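Local structure of glutamine synthetase (Helicobacter pylori, 5ZLI) at residues A134-E139 / G236-A241; T280-W285 / A364-R369; F143-I148 / A225-E230. The protein is a bacterial enzyme of the glutamine synthetase I-beta class, assembling twelve copies of a chain built from a beta-grasp domain and a catalytic domain. All blocks are in the same frame, centred on the assembly; numbering follows the deposited sequence.

Interaction 1. Residues A134-E139 / G236-A241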
ATOM      1  N   ALA B 134      39.541 -50.584 -14.445  1.00 47.36           N
ATOM      2  CA  ALA B 134      39.959 -49.380 -13.731  1.00 44.50           C
ATOM      3  C   ALA B 134      38.752 -48.887 -12.951  1.00 52.79           C
ATOM      4  O   ALA B 134      37.762 -48.458 -13.553  1.00 56.03           O
ATOM      5  CB  ALA B 134      40.494 -48.297 -14.662  1.00 39.44           C
ATOM      6  N   TYR B 135      38.808 -49.000 -11.620  1.00 47.91           N
ATOM      7  CA  TYR B 135      37.673 -48.665 -10.767  1.00 48.69           C
ATOM      8  C   TYR B 135      37.727 -47.206 -10.339  1.00 50.49           C
ATOM      9  O   TYR B 135      38.753 -46.753  -9.819  1.00 49.16           O
ATOM     10  CB  TYR B 135      37.664 -49.561  -9.531  1.00 42.81           C
ATOM     11  CG  TYR B 135      37.226 -50.969  -9.803  1.00 39.16           C
ATOM     12  CD1 TYR B 135      35.893 -51.252 -10.056  1.00 44.60           C
ATOM     13  CD2 TYR B 135      38.133 -52.030  -9.790  1.00 44.58           C
ATOM     14  CE1 TYR B 135      35.458 -52.553 -10.297  1.00 45.35           C
ATOM     15  CE2 TYR B 135      37.708 -53.345 -10.024  1.00 48.54           C
ATOM     16  CZ  TYR B 135      36.359 -53.594 -10.280  1.00 47.16           C
ATOM     17  OH  TYR B 135      35.882 -54.864 -10.515  1.00 43.02           O
ATOM     18  N   PHE B 136      36.600 -46.493 -10.503  1.00 47.47           N
ATOM     19  CA  PHE B 136      36.483 -45.093 -10.092  1.00 46.91           C
ATOM     20  C   PHE B 136      35.286 -44.912  -9.175  1.00 42.06           C
ATOM     21  O   PHE B 136      34.198 -45.424  -9.457  1.00 39.94           O
ATOM     22  CB  PHE B 136      36.261 -44.103 -11.264  1.00 39.02           C
ATOM     23  CG  PHE B 136      37.484 -43.777 -12.053  1.00 43.16           C
ATOM     24  CD1 PHE B 136      38.031 -44.698 -12.929  1.00 47.13           C
ATOM     25  CD2 PHE B 136      38.090 -42.538 -11.931  1.00 40.99           C
ATOM     26  CE1 PHE B 136      39.157 -44.374 -13.662  1.00 45.80           C
ATOM     27  CE2 PHE B 136      39.219 -42.224 -12.660  1.00 34.49           C
ATOM     28  CZ  PHE B 136      39.745 -43.136 -13.519  1.00 37.08           C
ATOM     29  N   GLY B 137      35.466 -44.071  -8.159  1.00 40.50           N
ATOM     30  CA  GLY B 137      34.426 -43.774  -7.196  1.00 46.72           C
ATOM     31  C   GLY B 137      34.379 -42.312  -6.796  1.00 42.68           C
ATOM     32  O   GLY B 137      35.215 -41.857  -6.016  1.00 47.92           O
ATOM     33  N   ALA B 138      33.375 -41.583  -7.278  1.00 40.99           N
ATOM     34  CA  ALA B 138      33.290 -40.135  -7.114  1.00 47.35           C
ATOM     35  C   ALA B 138      32.372 -39.758  -5.950  1.00 49.00           C
ATOM     36  O   ALA B 138      31.317 -40.370  -5.742  1.00 49.20           O
ATOM     37  CB  ALA B 138      32.782 -39.467  -8.399  1.00 41.85           C
ATOM     38  N   GLU B 139      32.795 -38.757  -5.177  1.00 43.09           N
ATOM     39  CA  GLU B 139      31.947 -38.115  -4.178  1.00 38.61           C
ATOM     40  C   GLU B 139      31.624 -36.731  -4.734  1.00 40.77           C
ATOM     41  O   GLU B 139      32.486 -35.840  -4.716  1.00 40.98           O
ATOM     42  CB  GLU B 139      32.674 -37.979  -2.844  1.00 38.86           C
ATOM     43  CG  GLU B 139      33.417 -39.215  -2.344  1.00 45.46           C
ATOM     44  CD  GLU B 139      34.404 -38.861  -1.217  1.00 47.64           C
ATOM     45  OE1 GLU B 139      34.493 -37.663  -0.870  1.00 47.09           O
ATOM     46  OE2 GLU B 139      35.108 -39.760  -0.700  1.00 49.49           O
ATOM     47  N   GLY B 236      32.820 -47.747  -9.426  1.00 50.96           N
ATOM     48  CA  GLY B 236      32.473 -48.375 -10.689  1.00 49.55           C
ATOM     49  C   GLY B 236      33.613 -48.265 -11.682  1.00 49.85           C
ATOM     50  O   GLY B 236      34.538 -47.460 -11.506  1.00 42.16           O
ATOM     51  N   ASP B 237      33.528 -49.082 -12.745  1.00 49.99           N
ATOM     52  CA  ASP B 237      34.501 -48.996 -13.829  1.00 46.15           C
ATOM     53  C   ASP B 237      34.357 -47.650 -14.546  1.00 43.12           C
ATOM     54  O   ASP B 237      33.377 -46.923 -14.369  1.00 42.61           O
ATOM     55  CB  ASP B 237      34.370 -50.193 -14.779  1.00 52.71           C
ATOM     56  CG  ASP B 237      33.229 -50.059 -15.796  1.00 57.66           C
ATOM     57  OD1 ASP B 237      33.341 -49.220 -16.732  1.00 46.11           O
ATOM     58  OD2 ASP B 237      32.243 -50.837 -15.674  1.00 57.31           O
ATOM     59  N   LEU B 238      35.347 -47.332 -15.379  1.00 42.85           N
ATOM     60  CA  LEU B 238      35.537 -45.943 -15.772  1.00 40.28           C
ATOM     61  C   LEU B 238      34.265 -45.363 -16.364  1.00 35.57           C
ATOM     62  O   LEU B 238      33.807 -44.299 -15.946  1.00 39.22           O
ATOM     63  CB  LEU B 238      36.694 -45.800 -16.754  1.00 46.90           C
ATOM     64  CG  LEU B 238      36.982 -44.309 -17.013  1.00 42.91           C
ATOM     65  CD1 LEU B 238      38.480 -44.069 -17.017  1.00 39.42           C
ATOM     66  CD2 LEU B 238      36.323 -43.717 -18.262  1.00 40.63           C
ATOM     67  N   VAL B 239      33.660 -46.051 -17.322  1.00 42.23           N
ATOM     68  CA  VAL B 239      32.439 -45.516 -17.927  1.00 47.02           C
ATOM     69  C   VAL B 239      31.280 -45.556 -16.927  1.00 41.62           C
ATOM     70  O   VAL B 239      30.584 -44.556 -16.712  1.00 40.90           O
ATOM     71  CB  VAL B 239      32.092 -46.292 -19.214  1.00 41.54           C
ATOM     72  CG1 VAL B 239      30.726 -45.839 -19.766  1.00 28.18           C
ATOM     73  CG2 VAL B 239      33.243 -46.209 -20.238  1.00 39.71           C
ATOM     74  N   GLU B 240      31.053 -46.721 -16.314  1.00 40.68           N
ATOM     75  CA  GLU B 240      29.948 -46.900 -15.376  1.00 40.66           C
ATOM     76  C   GLU B 240      29.994 -45.908 -14.223  1.00 33.75           C
ATOM     77  O   GLU B 240      28.949 -45.448 -13.756  1.00 34.96           O
ATOM     78  CB  GLU B 240      29.962 -48.344 -14.869  1.00 42.17           C
ATOM     79  CG  GLU B 240      28.903 -48.740 -13.908  1.00 34.00           C
ATOM     80  CD  GLU B 240      29.391 -49.885 -13.076  1.00 47.17           C
ATOM     81  OE1 GLU B 240      28.572 -50.522 -12.380  1.00 50.41           O
ATOM     82  OE2 GLU B 240      30.612 -50.161 -13.145  1.00 50.23           O
ATOM     83  N   ALA B 241      31.180 -45.577 -13.727  1.00 31.57           N
ATOM     84  CA  ALA B 241      31.228 -44.549 -12.696  1.00 31.33           C
ATOM     85  C   ALA B 241      30.737 -43.215 -13.245  1.00 35.61           C
ATOM     86  O   ALA B 241      29.861 -42.567 -12.660  1.00 36.57           O
ATOM     87  CB  ALA B 241      32.635 -44.430 -12.135  1.00 38.10           C
TER
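A strand-to-helix junction in the catalytic domain, marked by a capping box, meets strand 133-145 where Gly-236 pairs with Phe-136. The pair is antiparallel and hydrogen-bonded: Gly-236 N donates to Phe-136 O at 2.7 Å, nearly straight at 167°, from above the carbonyl plane. The return bond, Phe-136 N to Gly-236 O, is straight too, but its modelled length is too short to carry weight at 2.8 Å resolution. One residue further on, Asp-237 turns the chain into helix 238-258. Reciprocal bonding identifies the capping box. Asp-237 OD1 accepts weak bonds from Glu-240 N at 3.4 Å and from Val-239 N, while Asp-237 N reaches back to Glu-240 OE2 at 3.1 Å, meeting the carboxylate on its anti side.

The first helical turn supplies the apolar half. Leu-238 has CG anti to the backbone N (chi1 -173°), which sets CG 4.0 Å from Phe-136 CE1; the two side chains run alongside each other, and CD1 of Leu-238 meets the same CE1 at 3.4 Å. Helix 377-393 covers this patch: Phe-381 stacks on the Phe-136 ring and also touches Leu-238 and Ala-241. Strand 278-286 is a further neighbour, bonded through Ser-283 to the backbone of Tyr-135. One turn into helix 238-258, Ala-241 CB packs 3.7 Å from Phe-136 CB.

Interaction 2. Residues T280-W285 / A364-R369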
ATOM      1  N   THR B 280      37.563 -38.009  -6.186  1.00 44.45           N
ATOM      2  CA  THR B 280      37.574 -39.162  -7.077  1.00 45.83           C
ATOM      3  C   THR B 280      38.570 -40.187  -6.544  1.00 40.64           C
ATOM      4  O   THR B 280      39.720 -39.848  -6.247  1.00 38.49           O
ATOM      5  CB  THR B 280      37.902 -38.710  -8.512  1.00 41.09           C
ATOM      6  OG1 THR B 280      38.626 -37.485  -8.460  1.00 38.10           O
ATOM      7  CG2 THR B 280      36.654 -38.415  -9.283  1.00 33.19           C
ATOM      8  N   HIS B 281      38.114 -41.421  -6.378  1.00 38.93           N
ATOM      9  CA  HIS B 281      38.923 -42.513  -5.857  1.00 41.14           C
ATOM     10  C   HIS B 281      39.273 -43.481  -6.985  1.00 46.13           C
ATOM     11  O   HIS B 281      38.373 -43.961  -7.687  1.00 45.57           O
ATOM     12  CB  HIS B 281      38.168 -43.259  -4.739  1.00 47.15           C
ATOM     13  CG  HIS B 281      37.964 -42.471  -3.472  1.00 47.68           C
ATOM     14  ND1 HIS B 281      37.945 -43.071  -2.226  1.00 49.05           N
ATOM     15  CD2 HIS B 281      37.765 -41.147  -3.251  1.00 45.20           C
ATOM     16  CE1 HIS B 281      37.750 -42.152  -1.294  1.00 46.11           C
ATOM     17  NE2 HIS B 281      37.640 -40.976  -1.889  1.00 47.95           N
ATOM     18  N   VAL B 282      40.569 -43.793  -7.155  1.00 44.26           N
ATOM     19  CA  VAL B 282      40.970 -44.711  -8.223  1.00 52.26           C
ATOM     20  C   VAL B 282      41.623 -45.979  -7.663  1.00 47.11           C
ATOM     21  O   VAL B 282      42.305 -45.955  -6.637  1.00 52.31           O
ATOM     22  CB  VAL B 282      41.928 -44.030  -9.238  1.00 46.07           C
ATOM     23  CG1 VAL B 282      41.306 -42.785  -9.828  1.00 43.84           C
ATOM     24  CG2 VAL B 282      43.242 -43.704  -8.568  1.00 46.55           C
ATOM     25  N   SER B 283      41.383 -47.097  -8.340  1.00 43.75           N
ATOM     26  CA  SER B 283      42.231 -48.281  -8.229  1.00 46.99           C
ATOM     27  C   SER B 283      42.224 -48.939  -9.601  1.00 50.44           C
ATOM     28  O   SER B 283      41.216 -48.903 -10.321  1.00 48.13           O
ATOM     29  CB  SER B 283      41.775 -49.342  -7.190  1.00 50.37           C
ATOM     30  OG  SER B 283      40.513 -49.970  -7.476  1.00 39.29           O
ATOM     31  N   VAL B 284      43.348 -49.548  -9.959  1.00 51.20           N
ATOM     32  CA  VAL B 284      43.438 -50.363 -11.159  1.00 42.15           C
ATOM     33  C   VAL B 284      43.607 -51.806 -10.713  1.00 47.12           C
ATOM     34  O   VAL B 284      44.517 -52.108  -9.934  1.00 54.82           O
ATOM     35  CB  VAL B 284      44.607 -49.915 -12.041  1.00 39.01           C
ATOM     36  CG1 VAL B 284      44.631 -50.731 -13.292  1.00 48.32           C
ATOM     37  CG2 VAL B 284      44.499 -48.441 -12.332  1.00 39.38           C
ATOM     38  N   TRP B 285      42.781 -52.706 -11.249  1.00 46.22           N
ATOM     39  CA  TRP B 285      42.864 -54.121 -10.924  1.00 48.75           C
ATOM     40  C   TRP B 285      43.142 -54.906 -12.197  1.00 54.43           C
ATOM     41  O   TRP B 285      42.875 -54.450 -13.312  1.00 53.17           O
ATOM     42  CB  TRP B 285      41.586 -54.663 -10.274  1.00 47.70           C
ATOM     43  CG  TRP B 285      41.242 -54.021  -8.981  1.00 51.29           C
ATOM     44  CD1 TRP B 285      41.298 -52.696  -8.688  1.00 54.52           C
ATOM     45  CD2 TRP B 285      40.822 -54.677  -7.784  1.00 45.97           C
ATOM     46  NE1 TRP B 285      40.917 -52.479  -7.391  1.00 57.17           N
ATOM     47  CE2 TRP B 285      40.626 -53.684  -6.812  1.00 54.76           C
ATOM     48  CE3 TRP B 285      40.592 -56.009  -7.441  1.00 52.87           C
ATOM     49  CZ2 TRP B 285      40.211 -53.976  -5.515  1.00 59.46           C
ATOM     50  CZ3 TRP B 285      40.179 -56.301  -6.159  1.00 57.75           C
ATOM     51  CH2 TRP B 285      39.996 -55.288  -5.208  1.00 63.51           C
ATOM     52  N   ALA B 364      43.084 -50.691  -1.323  1.00 51.81           N
ATOM     53  CA  ALA B 364      44.160 -49.762  -1.615  1.00 50.71           C
ATOM     54  C   ALA B 364      43.774 -48.894  -2.804  1.00 50.76           C
ATOM     55  O   ALA B 364      43.203 -49.382  -3.784  1.00 45.65           O
ATOM     56  CB  ALA B 364      45.453 -50.515  -1.879  1.00 47.54           C
ATOM     57  N   ARG B 365      44.028 -47.593  -2.682  1.00 43.91           N
ATOM     58  CA  ARG B 365      43.495 -46.641  -3.642  1.00 44.67           C
ATOM     59  C   ARG B 365      44.082 -45.278  -3.345  1.00 45.50           C
ATOM     60  O   ARG B 365      44.579 -45.022  -2.245  1.00 51.49           O
ATOM     61  CB  ARG B 365      41.966 -46.560  -3.569  1.00 48.45           C
ATOM     62  CG  ARG B 365      41.485 -45.379  -2.745  1.00 43.71           C
ATOM     63  CD  ARG B 365      40.165 -45.612  -2.096  1.00 46.97           C
ATOM     64  NE  ARG B 365      40.218 -45.264  -0.681  1.00 50.79           N
ATOM     65  CZ  ARG B 365      39.254 -45.562   0.182  1.00 52.94           C
ATOM     66  NH1 ARG B 365      38.179 -46.211  -0.251  1.00 50.51           N
ATOM     67  NH2 ARG B 365      39.362 -45.222   1.467  1.00 45.13           N
ATOM     68  N   PHE B 366      43.994 -44.396  -4.329  1.00 43.99           N
ATOM     69  CA  PHE B 366      44.191 -42.977  -4.087  1.00 49.38           C
ATOM     70  C   PHE B 366      42.845 -42.259  -4.092  1.00 46.14           C
ATOM     71  O   PHE B 366      41.835 -42.789  -4.565  1.00 45.25           O
ATOM     72  CB  PHE B 366      45.094 -42.355  -5.147  1.00 43.31           C
ATOM     73  CG  PHE B 366      46.472 -42.899  -5.165  1.00 45.23           C
ATOM     74  CD1 PHE B 366      46.941 -43.586  -6.265  1.00 50.44           C
ATOM     75  CD2 PHE B 366      47.333 -42.675  -4.102  1.00 58.45           C
ATOM     76  CE1 PHE B 366      48.251 -44.063  -6.298  1.00 55.62           C
ATOM     77  CE2 PHE B 366      48.642 -43.154  -4.125  1.00 53.81           C
ATOM     78  CZ  PHE B 366      49.101 -43.847  -5.225  1.00 49.68           C
ATOM     79  N   GLU B 367      42.833 -41.051  -3.539  1.00 36.08           N
ATOM     80  CA  GLU B 367      41.723 -40.123  -3.722  1.00 39.55           C
ATOM     81  C   GLU B 367      42.261 -38.794  -4.241  1.00 42.35           C
ATOM     82  O   GLU B 367      43.115 -38.173  -3.596  1.00 37.74           O
ATOM     83  CB  GLU B 367      40.933 -39.927  -2.433  1.00 44.01           C
ATOM     84  CG  GLU B 367      40.012 -38.704  -2.469  1.00 43.32           C
ATOM     85  CD  GLU B 367      39.523 -38.307  -1.088  1.00 45.85           C
ATOM     86  OE1 GLU B 367      38.749 -39.088  -0.476  1.00 45.10           O
ATOM     87  OE2 GLU B 367      39.971 -37.247  -0.593  1.00 43.70           O
ATOM     88  N   PHE B 368      41.821 -38.390  -5.436  1.00 47.94           N
ATOM     89  CA  PHE B 368      42.214 -37.097  -6.009  1.00 46.47           C
ATOM     90  C   PHE B 368      41.181 -36.039  -5.628  1.00 42.57           C
ATOM     91  O   PHE B 368      40.006 -36.138  -6.006  1.00 41.49           O
ATOM     92  CB  PHE B 368      42.365 -37.191  -7.526  1.00 36.12           C
ATOM     93  CG  PHE B 368      43.274 -38.303  -7.960  1.00 44.50           C
ATOM     94  CD1 PHE B 368      44.648 -38.185  -7.871  1.00 42.41           C
ATOM     95  CD2 PHE B 368      42.748 -39.503  -8.413  1.00 43.23           C
ATOM     96  CE1 PHE B 368      45.465 -39.241  -8.265  1.00 45.34           C
ATOM     97  CE2 PHE B 368      43.564 -40.528  -8.809  1.00 34.40           C
ATOM     98  CZ  PHE B 368      44.906 -40.412  -8.732  1.00 34.98           C
ATOM     99  N   ARG B 369      41.624 -35.034  -4.884  1.00 36.93           N
ATOM    100  CA  ARG B 369      40.721 -34.054  -4.308  1.00 42.97           C
ATOM    101  C   ARG B 369      40.543 -32.815  -5.176  1.00 45.19           C
ATOM    102  O   ARG B 369      39.706 -31.973  -4.844  1.00 47.47           O
ATOM    103  CB  ARG B 369      41.201 -33.636  -2.917  1.00 44.05           C
ATOM    104  CG  ARG B 369      41.312 -34.763  -1.933  1.00 35.97           C
ATOM    105  CD  ARG B 369      41.842 -34.259  -0.608  1.00 42.28           C
ATOM    106  NE  ARG B 369      41.027 -33.186  -0.027  1.00 43.43           N
ATOM    107  CZ  ARG B 369      39.848 -33.376   0.570  1.00 46.55           C
ATOM    108  NH1 ARG B 369      39.321 -34.590   0.670  1.00 43.17           N
ATOM    109  NH2 ARG B 369      39.185 -32.347   1.074  1.00 51.61           N
TER
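An antiparallel ladder of the catalytic-domain sheet joins strand 278-286 to the short strand 366-368, pairing Thr-280 with Phe-368, His-281 with Glu-367 and Val-282 with Phe-366. The segment axes approach to 4.6 Å and depart from exact antiparallel by about 35°. Phe-368 N donates to Thr-280 O at 2.7 Å, Thr-280 N returns a bond to Phe-368 O at 3.1 Å, and Val-282 and Phe-366 exchange two more, the longer being Phe-366 N to Val-282 O at 3.3 Å.

The sheet face with His-281 and Glu-367 is polar. Glu-367 has CG anti to its backbone N (chi1 165°) and runs extended beside the imidazole, CB over one ring face in a CH-pi contact of 3.7 Å to the centroid. His-281 NE2 makes a weak, bent bond to Glu-367 OE1, whose stronger partner is Arg-354; OE2 takes a salt bridge from Arg-369 NH1 at 3.0 Å. Arg-365 crosses the histidine, its guanidinium steeply inclined to the ring.

The face with Val-282, Phe-366 and Phe-368 is mainly apolar, with Thr-280 at one end and helix 302-313 behind. Val-282 crosses Phe-368 at about a right angle, both its methyls approaching CE2 of Phe-368, CG2 at 3.2 Å.

Interaction 3. Residues F143-I148 / A225-E230; sequences FIFDSI and AQAQGE
Phe-143 holds CG anti to its carbonyl carbon (chi1 -79°) and Gln-228 has CD anti to CA (chi2 -176°), an extended chain that runs across the phenyl ring. Three observations support a face contact: CG of Gln-228 stands 3.6 Å from the ring centroid, close to the ring normal and offset toward the rim; the amide and ring planes are only 16° apart; and Gln-228 NE2 lies 3.7 Å from Phe-143 CE2. The amide is fixed at both ends. Its OE1 accepts Ala-225 N at 3.1 Å, while NE2 is bound by Ser-276 OG and Gly-275 O.

The rim of the same ring meets alanines. CB of Ala-225 approaches CZ at 3.4 Å near the ring plane, and CB of Ala-227 lies in plane at the edge, 3.9 Å from CD1. That methyl also reaches CE1 of Phe-145 at 3.8 Å. The Phe-145 ring in turn has Phe-143 CB over one face, which makes the two phenylalanines neighbours around Ala-227. Tyr-479 of another subunit packs on Phe-145.

Across the backbones, Ile-144 N donates to Ala-227 O at 3.0 Å, and Phe-143 CA makes a CA-H...O contact with the same oxygen. Strand 262-264 also borders the segment, through backbone bonds of Thr-264 to Phe-143 and Thr-262 to Phe-145. Past the contact, Asp-146 and Ser-147 share Asp-162 as their opposite residue, a classic beta bulge. A type I beta turn at Ala-225 to Gln-228 feeds strand 228-237, which pairs antiparallel with strand 133-145 of the catalytic-domain sheet through Phe-143 and Gln-228, a non-hydrogen-bonded pair.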
ATOM      1  N   PHE B 143      24.853 -28.649  -3.396  1.00 27.34           N
ATOM      2  CA  PHE B 143      24.163 -27.653  -2.604  1.00 23.24           C
ATOM      3  C   PHE B 143      22.695 -27.698  -2.960  1.00 28.19           C
ATOM      4  O   PHE B 143      22.325 -27.872  -4.123  1.00 29.14           O
ATOM      5  CB  PHE B 143      24.666 -26.233  -2.864  1.00 19.59           C
ATOM      6  CG  PHE B 143      25.941 -25.893  -2.174  1.00 21.70           C
ATOM      7  CD1 PHE B 143      25.924 -25.343  -0.890  1.00 21.76           C
ATOM      8  CD2 PHE B 143      27.157 -26.105  -2.802  1.00 19.03           C
ATOM      9  CE1 PHE B 143      27.100 -25.025  -0.239  1.00 24.23           C
ATOM     10  CE2 PHE B 143      28.344 -25.782  -2.164  1.00 23.50           C
ATOM     11  CZ  PHE B 143      28.323 -25.240  -0.877  1.00 22.10           C
ATOM     12  N   ILE B 144      21.858 -27.481  -1.979  1.00 32.34           N
ATOM     13  CA  ILE B 144      20.445 -27.371  -2.223  1.00 25.95           C
ATOM     14  C   ILE B 144      20.039 -26.004  -1.748  1.00 23.55           C
ATOM     15  O   ILE B 144      20.107 -25.712  -0.552  1.00 33.52           O
ATOM     16  CB  ILE B 144      19.648 -28.461  -1.529  1.00 23.11           C
ATOM     17  CG1 ILE B 144      20.024 -29.799  -2.176  1.00 23.09           C
ATOM     18  CG2 ILE B 144      18.148 -28.076  -1.543  1.00 23.63           C
ATOM     19  CD1 ILE B 144      19.068 -30.937  -1.894  1.00 20.80           C
ATOM     20  N   PHE B 145      19.712 -25.142  -2.682  1.00 23.01           N
ATOM     21  CA  PHE B 145      19.319 -23.784  -2.369  1.00 29.05           C
ATOM     22  C   PHE B 145      17.800 -23.615  -2.446  1.00 33.90           C
ATOM     23  O   PHE B 145      17.070 -24.482  -2.935  1.00 33.90           O
ATOM     24  CB  PHE B 145      20.069 -22.828  -3.301  1.00 33.10           C
ATOM     25  CG  PHE B 145      21.580 -22.780  -3.060  1.00 25.72           C
ATOM     26  CD1 PHE B 145      22.091 -22.514  -1.772  1.00 20.15           C
ATOM     27  CD2 PHE B 145      22.475 -22.969  -4.110  1.00 17.02           C
ATOM     28  CE1 PHE B 145      23.455 -22.446  -1.542  1.00 17.26           C
ATOM     29  CE2 PHE B 145      23.851 -22.899  -3.894  1.00 15.12           C
ATOM     30  CZ  PHE B 145      24.340 -22.639  -2.614  1.00 21.20           C
ATOM     31  N   ASP B 146      17.317 -22.499  -1.896  1.00 38.50           N
ATOM     32  CA  ASP B 146      15.909 -22.126  -2.060  1.00 39.72           C
ATOM     33  C   ASP B 146      15.687 -21.324  -3.327  1.00 36.73           C
ATOM     34  O   ASP B 146      14.652 -21.466  -3.991  1.00 35.50           O
ATOM     35  CB  ASP B 146      15.393 -21.321  -0.855  1.00 32.47           C
ATOM     36  CG  ASP B 146      15.455 -22.102   0.428  1.00 42.08           C
ATOM     37  OD1 ASP B 146      15.259 -23.336   0.349  1.00 40.14           O
ATOM     38  OD2 ASP B 146      15.668 -21.496   1.504  1.00 48.97           O
ATOM     39  N   SER B 147      16.651 -20.474  -3.647  1.00 36.25           N
ATOM     40  CA  SER B 147      16.513 -19.504  -4.710  1.00 34.35           C
ATOM     41  C   SER B 147      17.866 -19.206  -5.328  1.00 31.54           C
ATOM     42  O   SER B 147      18.900 -19.208  -4.658  1.00 34.23           O
ATOM     43  CB  SER B 147      15.903 -18.206  -4.170  1.00 38.22           C
ATOM     44  OG  SER B 147      15.919 -17.164  -5.139  1.00 51.51           O
ATOM     45  N   ILE B 148      17.838 -18.926  -6.614  1.00 31.24           N
ATOM     46  CA  ILE B 148      18.996 -18.424  -7.323  1.00 34.02           C
ATOM     47  C   ILE B 148      18.475 -17.335  -8.251  1.00 31.76           C
ATOM     48  O   ILE B 148      17.410 -17.498  -8.842  1.00 30.27           O
ATOM     49  CB  ILE B 148      19.744 -19.562  -8.049  1.00 28.46           C
ATOM     50  CG1 ILE B 148      20.708 -18.996  -9.093  1.00 28.51           C
ATOM     51  CG2 ILE B 148      18.778 -20.595  -8.540  1.00 27.27           C
ATOM     52  CD1 ILE B 148      21.791 -18.106  -8.474  1.00 33.48           C
ATOM     53  N   ALA B 225      30.030 -26.631   4.068  1.00 33.56           N
ATOM     54  CA  ALA B 225      29.376 -25.372   3.732  1.00 30.47           C
ATOM     55  C   ALA B 225      27.884 -25.429   4.078  1.00 34.75           C
ATOM     56  O   ALA B 225      27.321 -26.484   4.371  1.00 36.18           O
ATOM     57  CB  ALA B 225      29.553 -25.044   2.259  1.00 34.61           C
ATOM     58  N   GLN B 226      27.238 -24.266   4.021  1.00 39.55           N
ATOM     59  CA  GLN B 226      25.962 -24.078   4.707  1.00 39.43           C
ATOM     60  C   GLN B 226      24.827 -24.912   4.101  1.00 45.60           C
ATOM     61  O   GLN B 226      24.008 -25.460   4.843  1.00 55.30           O
ATOM     62  CB  GLN B 226      25.622 -22.597   4.733  1.00 40.51           C
ATOM     63  CG  GLN B 226      26.721 -21.808   5.372  1.00 40.82           C
ATOM     64  CD  GLN B 226      26.400 -20.362   5.489  1.00 38.23           C
ATOM     65  OE1 GLN B 226      25.458 -19.976   6.165  1.00 43.31           O
ATOM     66  NE2 GLN B 226      27.179 -19.537   4.803  1.00 44.50           N
ATOM     67  N   ALA B 227      24.701 -24.999   2.779  1.00 33.15           N
ATOM     68  CA  ALA B 227      23.595 -25.785   2.219  1.00 38.89           C
ATOM     69  C   ALA B 227      24.099 -27.036   1.509  1.00 33.50           C
ATOM     70  O   ALA B 227      23.454 -27.559   0.600  1.00 26.93           O
ATOM     71  CB  ALA B 227      22.728 -24.962   1.269  1.00 33.93           C
ATOM     72  N   GLN B 228      25.240 -27.530   1.941  1.00 28.79           N
ATOM     73  CA  GLN B 228      26.001 -28.495   1.188  1.00 24.58           C
ATOM     74  C   GLN B 228      25.680 -29.903   1.677  1.00 31.37           C
ATOM     75  O   GLN B 228      25.276 -30.115   2.829  1.00 31.84           O
ATOM     76  CB  GLN B 228      27.492 -28.204   1.328  1.00 26.23           C
ATOM     77  CG  GLN B 228      28.271 -28.554   0.095  1.00 28.28           C
ATOM     78  CD  GLN B 228      29.744 -28.363   0.264  1.00 27.34           C
ATOM     79  OE1 GLN B 228      30.235 -28.176   1.375  1.00 31.75           O
ATOM     80  NE2 GLN B 228      30.471 -28.448  -0.830  1.00 25.28           N
ATOM     81  N   GLY B 229      25.891 -30.869   0.787  1.00 26.48           N
ATOM     82  CA  GLY B 229      25.549 -32.252   1.056  1.00 31.65           C
ATOM     83  C   GLY B 229      26.387 -33.153   0.181  1.00 33.65           C
ATOM     84  O   GLY B 229      27.121 -32.689  -0.693  1.00 38.14           O
ATOM     85  N   GLU B 230      26.263 -34.455   0.421  1.00 27.78           N
ATOM     86  CA  GLU B 230      27.099 -35.428  -0.263  1.00 33.98           C
ATOM     87  C   GLU B 230      26.486 -36.817  -0.064  1.00 33.52           C
ATOM     88  O   GLU B 230      25.945 -37.122   1.002  1.00 29.49           O
ATOM     89  CB  GLU B 230      28.522 -35.376   0.322  1.00 37.99           C
ATOM     90  CG  GLU B 230      29.714 -35.866  -0.531  1.00 37.28           C
ATOM     91  CD  GLU B 230      30.995 -35.926   0.316  1.00 38.04           C
ATOM     92  OE1 GLU B 230      32.117 -36.105  -0.222  1.00 42.75           O
ATOM     93  OE2 GLU B 230      30.864 -35.737   1.545  1.00 40.27           O
TER

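In the fold
All three contacts are buried and belong to one sheet of the catalytic domain. Interactions 1 and 3 join the same two strands, 133-145 and 228-237, with centres about 25 Å apart; interaction 3 is nested along the chain within the loop closed by interaction 1. Interaction 2 carries the sheet on from strand 278-286, whose Ser-283 O and His-281 O lie 2.7 and 2.9 Å from Tyr-135 N and Gly-137 N of interaction 1. Chemistry follows place: interaction 1 pairs a helix start with apolar cover, interaction 2 separates a largely polar face from a mainly apolar one, and interaction 3, farthest from the chain centre, is aromatic and lies beside neighbouring subunits.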